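Local coordinates for protein beta-glucosidase (Chaetomella raphigera, PDB 6JXG) that probably hydrolyses terminal, non-reducing beta-D-glucosyl residues to release beta-D-glucose, as a secreted glycoside hydrolase family 3 enzyme of cellulose breakdown, at residues S524-L529 with F653-L658; S80-S85 with F571-G576; A516-G521 with L577-F582. All coordinates share one frame; numbering follows the deposited sequence.

Contact 1 (S524-L529 with F653-L658)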
loop_
_atom_site.group_PDB
_atom_site.type_symbol
_atom_site.label_atom_id
_atom_site.label_comp_id
_atom_site.label_asym_id
_atom_site.label_seq_id
_atom_site.Cartn_x
_atom_site.Cartn_y
_atom_site.Cartn_z
ATOM N N SER A 524 22.606 -5.291 6.740
ATOM C CA SER A 524 22.775 -4.238 5.756
ATOM C C SER A 524 21.395 -3.726 5.274
ATOM O O SER A 524 20.490 -4.542 5.042
ATOM C CB SER A 524 23.582 -4.801 4.620
ATOM O OG SER A 524 23.742 -3.843 3.647
ATOM N N PRO A 525 21.219 -2.390 5.092
ATOM C CA PRO A 525 19.916 -1.959 4.634
ATOM C C PRO A 525 19.720 -2.446 3.212
ATOM O O PRO A 525 20.721 -2.525 2.412
ATOM C CB PRO A 525 19.996 -0.451 4.698
ATOM C CG PRO A 525 21.466 -0.136 4.607
ATOM C CD PRO A 525 22.093 -1.250 5.378
ATOM N N SER A 526 18.486 -2.827 2.898
ATOM C CA SER A 526 18.188 -3.452 1.585
ATOM C C SER A 526 16.916 -2.873 0.901
ATOM O O SER A 526 16.425 -3.424 -0.133
ATOM C CB SER A 526 18.079 -4.979 1.741
ATOM O OG SER A 526 16.918 -5.308 2.505
ATOM N N GLY A 527 16.307 -1.849 1.520
ATOM C CA GLY A 527 15.125 -1.250 1.013
ATOM C C GLY A 527 15.467 -0.411 -0.194
ATOM O O GLY A 527 16.603 -0.056 -0.351
ATOM N N LYS A 528 14.497 -0.165 -1.073
ATOM C CA LYS A 528 14.662 0.757 -2.236
ATOM C C LYS A 528 13.446 1.699 -2.277
ATOM O O LYS A 528 12.286 1.288 -1.962
ATOM C CB LYS A 528 14.712 -0.044 -3.589
ATOM C CG LYS A 528 15.804 -1.100 -3.684
ATOM C CD LYS A 528 17.176 -0.465 -3.855
ATOM C CE LYS A 528 18.125 -1.497 -4.451
ATOM N NZ LYS A 528 19.550 -1.139 -4.351
ATOM N N LEU A 529 13.641 2.940 -2.705
ATOM C CA LEU A 529 12.512 3.860 -2.731
ATOM C C LEU A 529 11.398 3.364 -3.645
ATOM O O LEU A 529 11.660 2.912 -4.769
ATOM C CB LEU A 529 12.948 5.204 -3.216
ATOM C CG LEU A 529 13.826 6.071 -2.341
ATOM C CD1 LEU A 529 14.165 7.313 -3.127
ATOM C CD2 LEU A 529 13.143 6.441 -1.007
ATOM N N PHE A 653 11.170 -7.596 -10.499
ATOM C CA PHE A 653 12.135 -7.332 -9.452
ATOM C C PHE A 653 12.384 -8.595 -8.718
ATOM O O PHE A 653 11.488 -9.468 -8.649
ATOM C CB PHE A 653 11.668 -6.194 -8.514
ATOM C CG PHE A 653 10.340 -6.443 -7.828
ATOM C CD1 PHE A 653 9.150 -6.131 -8.455
ATOM C CD2 PHE A 653 10.291 -6.973 -6.550
ATOM C CE1 PHE A 653 7.948 -6.398 -7.840
ATOM C CE2 PHE A 653 9.103 -7.202 -5.889
ATOM C CZ PHE A 653 7.897 -6.876 -6.523
ATOM N N ASP A 654 13.553 -8.728 -8.142
ATOM C CA ASP A 654 13.926 -9.971 -7.447
ATOM C C ASP A 654 14.988 -9.609 -6.414
ATOM O O ASP A 654 15.986 -8.998 -6.736
ATOM C CB ASP A 654 14.452 -10.999 -8.486
ATOM C CG ASP A 654 14.658 -12.404 -7.900
ATOM O OD1 ASP A 654 14.106 -12.660 -6.770
ATOM O OD2 ASP A 654 15.380 -13.217 -8.551
ATOM N N LYS A 655 14.799 -9.997 -5.154
ATOM C CA LYS A 655 15.674 -9.548 -4.097
ATOM C C LYS A 655 16.603 -10.719 -3.716
ATOM O O LYS A 655 16.095 -11.798 -3.385
ATOM C CB LYS A 655 14.824 -9.086 -2.902
ATOM C CG LYS A 655 15.630 -8.390 -1.772
ATOM C CD LYS A 655 14.738 -7.693 -0.782
ATOM C CE LYS A 655 15.479 -6.645 0.050
ATOM N NZ LYS A 655 14.605 -5.987 1.051
ATOM N N ILE A 656 17.914 -10.512 -3.743
ATOM C CA ILE A 656 18.867 -11.588 -3.510
ATOM C C ILE A 656 19.829 -11.241 -2.411
ATOM O O ILE A 656 20.392 -10.158 -2.346
ATOM C CB ILE A 656 19.625 -11.947 -4.809
ATOM C CG1 ILE A 656 20.523 -13.150 -4.626
ATOM C CG2 ILE A 656 20.385 -10.771 -5.387
ATOM C CD1 ILE A 656 21.043 -13.721 -5.939
ATOM N N SER A 657 19.969 -12.182 -1.517
ATOM C CA SER A 657 20.845 -12.009 -0.382
ATOM C C SER A 657 22.182 -12.698 -0.657
ATOM O O SER A 657 22.201 -13.824 -1.081
ATOM C CB SER A 657 20.129 -12.530 0.875
ATOM O OG SER A 657 21.112 -12.473 1.852
ATOM N N LEU A 658 23.296 -11.978 -0.489
ATOM C CA LEU A 658 24.624 -12.480 -0.843
ATOM C C LEU A 658 25.703 -12.160 0.181
ATOM O O LEU A 658 25.779 -10.991 0.697
ATOM C CB LEU A 658 25.078 -11.909 -2.167
ATOM C CG LEU A 658 24.215 -12.315 -3.376
ATOM C CD1 LEU A 658 24.625 -11.447 -4.564
ATOM C CD2 LEU A 658 24.388 -13.824 -3.680
#
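S526 and K655 meet where an irregular loop of the family 3 C-terminal domain runs past an outermost strand of the four-stranded antiparallel sheet in the fibronectin type III-like domain. The loop 524-529 has no regular structure, and 653-658 lies on strand 649-658; the closest CA atoms, those of S526 and K655, are 8.7 Å apart. The backbones are thus too far apart to pair, and a long side chain has to bridge them. Lysine suits this place because its four methylenes carry the charge across the gap. CG of K655 stands anti to the backbone N (chi1 -172°) and the chain stays extended beyond it, so that the ammonium group is delivered to the loop. On the way CE passes CB of S526 at 3.5 Å. S526, small enough to sit against this methylene, offers both a hydroxyl and a carbonyl to the same ammonium: the first bond is short, whereas the one from K655 NZ to S526 O is weak at 3.4 Å. NZ has a further partner in T81 O, from the N-terminal domain, so this one ammonium group is held by acceptors of two other domains. Next door K528 forms a salt bridge with E630 on the adjacent strand 628-637. In the bond of the S526 hydroxyl, K655 NZ lies 2.8 Å from OG.

Contact 2 (S80-S85 with F571-G576)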
loop_
_atom_site.group_PDB
_atom_site.type_symbol
_atom_site.label_atom_id
_atom_site.label_comp_id
_atom_site.label_asym_id
_atom_site.label_seq_id
_atom_site.Cartn_x
_atom_site.Cartn_y
_atom_site.Cartn_z
ATOM N N SER A 80 8.308 -0.938 0.170
ATOM C CA SER A 80 9.707 -0.533 0.205
ATOM C C SER A 80 10.715 -1.651 0.442
ATOM O O SER A 80 11.926 -1.473 0.194
ATOM C CB SER A 80 9.983 0.612 1.195
ATOM O OG SER A 80 9.146 1.768 0.925
ATOM N N THR A 81 10.217 -2.809 0.930
ATOM C CA THR A 81 11.070 -3.984 1.055
ATOM C C THR A 81 11.356 -4.649 -0.224
ATOM O O THR A 81 12.317 -5.418 -0.270
ATOM C CB THR A 81 10.422 -5.086 1.934
ATOM O OG1 THR A 81 9.313 -5.667 1.194
ATOM C CG2 THR A 81 10.007 -4.475 3.263
ATOM N N TRP A 82 10.481 -4.431 -1.226
ATOM C CA TRP A 82 10.518 -5.084 -2.523
ATOM C C TRP A 82 10.667 -6.630 -2.364
ATOM O O TRP A 82 11.337 -7.291 -3.169
ATOM C CB TRP A 82 11.658 -4.557 -3.395
ATOM C CG TRP A 82 11.521 -3.162 -3.804
ATOM C CD1 TRP A 82 11.566 -2.064 -2.986
ATOM C CD2 TRP A 82 11.401 -2.650 -5.151
ATOM N NE1 TRP A 82 11.394 -0.903 -3.731
ATOM C CE2 TRP A 82 11.298 -1.223 -5.056
ATOM C CE3 TRP A 82 11.344 -3.240 -6.416
ATOM C CZ2 TRP A 82 11.161 -0.400 -6.165
ATOM C CZ3 TRP A 82 11.230 -2.403 -7.533
ATOM C CH2 TRP A 82 11.138 -0.999 -7.382
ATOM N N ASP A 83 10.103 -7.155 -1.262
ATOM C CA ASP A 83 10.333 -8.577 -0.850
ATOM C C ASP A 83 8.997 -9.325 -0.826
ATOM O O ASP A 83 8.268 -9.193 0.112
ATOM C CB ASP A 83 11.071 -8.620 0.485
ATOM C CG ASP A 83 11.455 -10.045 0.875
ATOM O OD1 ASP A 83 10.832 -10.970 0.307
ATOM O OD2 ASP A 83 12.410 -10.185 1.634
ATOM N N ILE A 84 8.637 -10.022 -1.916
ATOM C CA ILE A 84 7.323 -10.655 -1.946
ATOM C C ILE A 84 7.032 -11.645 -0.823
ATOM O O ILE A 84 5.876 -11.871 -0.492
ATOM C CB ILE A 84 7.011 -11.330 -3.307
ATOM C CG1 ILE A 84 8.030 -12.408 -3.641
ATOM C CG2 ILE A 84 6.829 -10.250 -4.327
ATOM C CD1 ILE A 84 7.861 -13.116 -4.979
ATOM N N SER A 85 8.087 -12.235 -0.271
ATOM C CA SER A 85 7.966 -13.147 0.834
ATOM C C SER A 85 7.528 -12.431 2.089
ATOM O O SER A 85 6.640 -12.913 2.796
ATOM C CB SER A 85 9.248 -13.877 1.074
ATOM O OG SER A 85 8.988 -14.890 2.055
ATOM N N PHE A 571 16.815 11.494 -5.678
ATOM C CA PHE A 571 16.933 10.046 -5.534
ATOM C C PHE A 571 15.771 9.444 -6.340
ATOM O O PHE A 571 14.601 9.801 -6.102
ATOM C CB PHE A 571 16.846 9.657 -4.080
ATOM C CG PHE A 571 17.896 10.328 -3.214
ATOM C CD1 PHE A 571 19.230 10.050 -3.424
ATOM C CD2 PHE A 571 17.521 11.179 -2.189
ATOM C CE1 PHE A 571 20.232 10.659 -2.611
ATOM C CE2 PHE A 571 18.494 11.756 -1.377
ATOM C CZ PHE A 571 19.845 11.503 -1.613
ATOM N N GLU A 572 16.121 8.611 -7.326
ATOM C CA GLU A 572 15.160 8.031 -8.212
ATOM C C GLU A 572 14.355 6.881 -7.599
ATOM O O GLU A 572 14.777 6.208 -6.623
ATOM C CB GLU A 572 15.871 7.567 -9.493
ATOM C CG GLU A 572 16.793 6.372 -9.292
ATOM C CD GLU A 572 18.250 6.682 -8.908
ATOM O OE1 GLU A 572 18.559 7.817 -8.489
ATOM O OE2 GLU A 572 19.054 5.743 -9.000
ATOM N N PHE A 573 13.209 6.623 -8.204
ATOM C CA PHE A 573 12.454 5.398 -7.937
ATOM C C PHE A 573 13.392 4.198 -8.046
ATOM O O PHE A 573 14.129 4.096 -9.002
ATOM C CB PHE A 573 11.304 5.297 -8.920
ATOM C CG PHE A 573 10.474 4.020 -8.829
ATOM C CD1 PHE A 573 9.355 3.917 -7.962
ATOM C CD2 PHE A 573 10.834 2.903 -9.570
ATOM C CE1 PHE A 573 8.609 2.745 -7.868
ATOM C CE2 PHE A 573 10.058 1.739 -9.500
ATOM C CZ PHE A 573 8.939 1.661 -8.655
ATOM N N GLY A 574 13.333 3.327 -7.042
ATOM C CA GLY A 574 14.117 2.097 -7.016
ATOM C C GLY A 574 15.514 2.239 -6.487
ATOM O O GLY A 574 16.267 1.272 -6.407
ATOM N N TYR A 575 15.860 3.459 -6.081
ATOM C CA TYR A 575 17.168 3.695 -5.436
ATOM C C TYR A 575 17.284 3.293 -3.963
ATOM O O TYR A 575 16.402 3.534 -3.090
ATOM C CB TYR A 575 17.526 5.189 -5.603
ATOM C CG TYR A 575 18.752 5.642 -4.869
ATOM C CD1 TYR A 575 18.642 6.207 -3.626
ATOM C CD2 TYR A 575 20.009 5.611 -5.480
ATOM C CE1 TYR A 575 19.743 6.673 -2.975
ATOM C CE2 TYR A 575 21.119 6.110 -4.820
ATOM C CZ TYR A 575 20.962 6.634 -3.566
ATOM O OH TYR A 575 22.012 7.107 -2.844
ATOM N N GLY A 576 18.434 2.739 -3.627
ATOM C CA GLY A 576 18.763 2.506 -2.234
ATOM C C GLY A 576 20.213 2.073 -2.141
ATOM O O GLY A 576 20.656 1.351 -3.024
#
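W82 pushes the far rim of its indole against F573, with CH2 of W82 at 3.6 Å from CE2 of F573 and CZ2 of W82 at 3.9 Å from CZ of F573. F573 CE2 lies at the indole edge, near its plane, yet the two rings are neither stacked nor edge-to-face: their planes meet at 59°, and the six-membered ring centroids are 5.5 Å apart. CG of F573 stands anti to the backbone N (chi1 176°), which carries the ring out from its turn to the indole. Beside this aromatic pair, CZ2 of W82 also rests 4.0 Å from CA of G574. Here glycine offers a bare backbone to the ring and readily takes the positive phi (85°) that the chain adopts. That phi belongs to a type II beta turn from E572 to Y575, closed by the bond from Y575 N to E572 O, and the turn presents F573 and G574 together. The contact thereby joins the TIM-barrel-type N-terminal domain of the family 3 enzyme, which contributes 80-85, to a loop in the C-terminal domain. Tryptophan suits a buried junction of this kind, being broad enough to touch several elements while its one polar side-chain atom, NE1, donates to K528 O. Farther out, F653 packs edge-to-face with W82, and Y559 stacks on F573. An ST turn, T81 OG1 accepting from D83 N at 3.0 Å, bends the chain around W82. Helix 84-100 then starts at its N-cap D83, where OD1 accepts weakly from S85 N at 3.1 Å.

Contact 3 (A516-G521 with L577-F582)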
loop_
_atom_site.group_PDB
_atom_site.type_symbol
_atom_site.label_atom_id
_atom_site.label_comp_id
_atom_site.label_asym_id
_atom_site.label_seq_id
_atom_site.Cartn_x
_atom_site.Cartn_y
_atom_site.Cartn_z
ATOM N N ALA A 516 17.439 0.108 14.538
ATOM C CA ALA A 516 18.720 -0.281 15.173
ATOM C C ALA A 516 19.395 -1.442 14.512
ATOM O O ALA A 516 20.625 -1.506 14.471
ATOM C CB ALA A 516 18.517 -0.607 16.634
ATOM N N ASP A 517 18.618 -2.365 13.973
ATOM C CA ASP A 517 19.166 -3.530 13.242
ATOM C C ASP A 517 20.055 -3.003 12.100
ATOM O O ASP A 517 21.059 -3.636 11.726
ATOM C CB ASP A 517 18.081 -4.416 12.592
ATOM C CG ASP A 517 17.287 -5.253 13.596
ATOM O OD1 ASP A 517 17.711 -5.399 14.760
ATOM O OD2 ASP A 517 16.220 -5.791 13.214
ATOM N N ILE A 518 19.660 -1.878 11.525
ATOM C CA ILE A 518 20.463 -1.247 10.446
ATOM C C ILE A 518 21.545 -0.306 10.988
ATOM O O ILE A 518 22.723 -0.369 10.557
ATOM C CB ILE A 518 19.530 -0.538 9.412
ATOM C CG1 ILE A 518 18.914 -1.607 8.495
ATOM C CG2 ILE A 518 20.241 0.518 8.558
ATOM C CD1 ILE A 518 17.550 -1.908 8.907
ATOM N N LEU A 519 21.181 0.557 11.909
ATOM C CA LEU A 519 22.144 1.536 12.434
ATOM C C LEU A 519 23.376 0.906 13.029
ATOM O O LEU A 519 24.469 1.428 12.827
ATOM C CB LEU A 519 21.517 2.406 13.497
ATOM C CG LEU A 519 20.457 3.417 13.034
ATOM C CD1 LEU A 519 19.949 4.219 14.237
ATOM C CD2 LEU A 519 20.940 4.318 11.927
ATOM N N TYR A 520 23.220 -0.204 13.745
ATOM C CA TYR A 520 24.381 -0.852 14.391
ATOM C C TYR A 520 24.984 -1.958 13.536
ATOM O O TYR A 520 25.875 -2.678 13.947
ATOM C CB TYR A 520 23.993 -1.307 15.808
ATOM C CG TYR A 520 24.163 -0.195 16.831
ATOM C CD1 TYR A 520 25.431 0.069 17.407
ATOM C CD2 TYR A 520 23.088 0.618 17.207
ATOM C CE1 TYR A 520 25.598 1.095 18.333
ATOM C CE2 TYR A 520 23.249 1.664 18.101
ATOM C CZ TYR A 520 24.489 1.886 18.685
ATOM O OH TYR A 520 24.623 2.917 19.583
ATOM N N GLY A 521 24.467 -2.129 12.329
ATOM C CA GLY A 521 25.073 -2.985 11.356
ATOM C C GLY A 521 24.811 -4.477 11.453
ATOM O O GLY A 521 25.517 -5.239 10.806
ATOM N N LEU A 577 20.928 2.550 -1.123
ATOM C CA LEU A 577 22.259 2.118 -0.860
ATOM C C LEU A 577 22.290 0.866 0.027
ATOM O O LEU A 577 21.267 0.445 0.557
ATOM C CB LEU A 577 23.089 3.234 -0.188
ATOM C CG LEU A 577 23.254 4.461 -1.033
ATOM C CD1 LEU A 577 24.101 5.424 -0.186
ATOM C CD2 LEU A 577 23.935 4.338 -2.405
ATOM N N SER A 578 23.476 0.282 0.158
ATOM C CA SER A 578 23.726 -0.846 1.011
ATOM C C SER A 578 25.047 -0.571 1.743
ATOM O O SER A 578 25.679 0.425 1.471
ATOM C CB SER A 578 23.821 -2.049 0.110
ATOM O OG SER A 578 24.271 -3.187 0.767
ATOM N N TYR A 579 25.439 -1.421 2.682
ATOM C CA TYR A 579 26.757 -1.314 3.317
ATOM C C TYR A 579 27.724 -2.116 2.461
ATOM O O TYR A 579 28.896 -2.123 2.783
ATOM C CB TYR A 579 26.735 -1.910 4.721
ATOM C CG TYR A 579 25.947 -1.099 5.731
ATOM C CD1 TYR A 579 25.703 0.273 5.545
ATOM C CD2 TYR A 579 25.403 -1.702 6.825
ATOM C CE1 TYR A 579 24.990 1.021 6.489
ATOM C CE2 TYR A 579 24.698 -0.961 7.758
ATOM C CZ TYR A 579 24.489 0.394 7.597
ATOM O OH TYR A 579 23.781 1.055 8.579
ATOM N N THR A 580 27.238 -2.837 1.428
ATOM C CA THR A 580 28.106 -3.322 0.355
ATOM C C THR A 580 27.783 -2.787 -1.024
ATOM O O THR A 580 27.017 -1.853 -1.174
ATOM C CB THR A 580 27.930 -4.800 -0.072
ATOM O OG1 THR A 580 26.684 -5.411 0.311
ATOM C CG2 THR A 580 29.090 -5.503 0.023
ATOM N N THR A 581 28.430 -3.394 -2.037
ATOM C CA THR A 581 28.225 -3.065 -3.453
ATOM C C THR A 581 27.913 -4.322 -4.207
ATOM O O THR A 581 28.283 -5.402 -3.817
ATOM C CB THR A 581 29.498 -2.404 -4.068
ATOM O OG1 THR A 581 30.659 -3.264 -3.901
ATOM C CG2 THR A 581 29.777 -1.076 -3.437
ATOM N N PHE A 582 27.222 -4.177 -5.326
ATOM C CA PHE A 582 26.864 -5.279 -6.173
ATOM C C PHE A 582 27.237 -4.990 -7.637
ATOM O O PHE A 582 27.205 -3.847 -8.119
ATOM C CB PHE A 582 25.358 -5.477 -6.068
ATOM C CG PHE A 582 24.909 -5.770 -4.701
ATOM C CD1 PHE A 582 24.889 -7.070 -4.238
ATOM C CD2 PHE A 582 24.485 -4.754 -3.871
ATOM C CE1 PHE A 582 24.454 -7.347 -2.930
ATOM C CE2 PHE A 582 24.072 -5.012 -2.583
ATOM C CZ PHE A 582 24.047 -6.312 -2.122
#
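The C-terminal end of helix 511-519, in the family 3 C-terminal domain, receives the hydroxyl of Y579 from the loop leading to strand 582-591. Y579 OH donates to I518 O at 2.7 Å, a carbonyl near the end of the helix. The approach is not along a lone pair: the C=O...donor angle is 127°, and the donor stands 53° out of the carbonyl plane. G521 N donates to the same oxygen from the opposite face, at 3.0 Å, so two bonds grip I518 O. Tyrosine suits this place, since its rigid side chain holds a hydroxyl donor at the far end of the ring. CG of Y579 lies anti to its own carbonyl carbon (chi1 -70°), turning the ring toward the helix, where I518 O lies at the ring edge, in its plane. The branch CG2 of I518 adds a methyl contact 3.6 Å from Y579 OH. Farther along the ring, Y579 CE2 passes 4.1 Å from CA of G521, whose positive phi, easily adopted by glycine, takes the chain out of the helix. Behind the tyrosine, S578 OG accepts from T580 N at 3.1 Å in an ST turn. L336 and N339 of strand 335-339 also touch Y579, and A516 packs against helix 396-406, so the junction lies between strand 335-339 and helices 511-519 and 396-406, with the chain going on from Y579 to strand 582-591.

Overall arrangement
From the N terminus, 80-85 comes first and waits 485 residues for 571-576, so contact 2 closes the longest loop and joins the N- and C-terminal domains. Contact 3 closes the shortest, within the C-terminal domain, from 516-521 to 577-582; contact 1 starts inside it at 524-529 and ends beyond it at 653-658, in the fibronectin type III-like domain. All three pairs therefore cross, and none nests. Contacts 1 and 2 touch, with centres 7 Å apart, through L529 with Y575 and the packing of K528 CD on G574 O. Contact 3 joins contact 1 through S524, and continues contact 2 directly along the chain at 576-577.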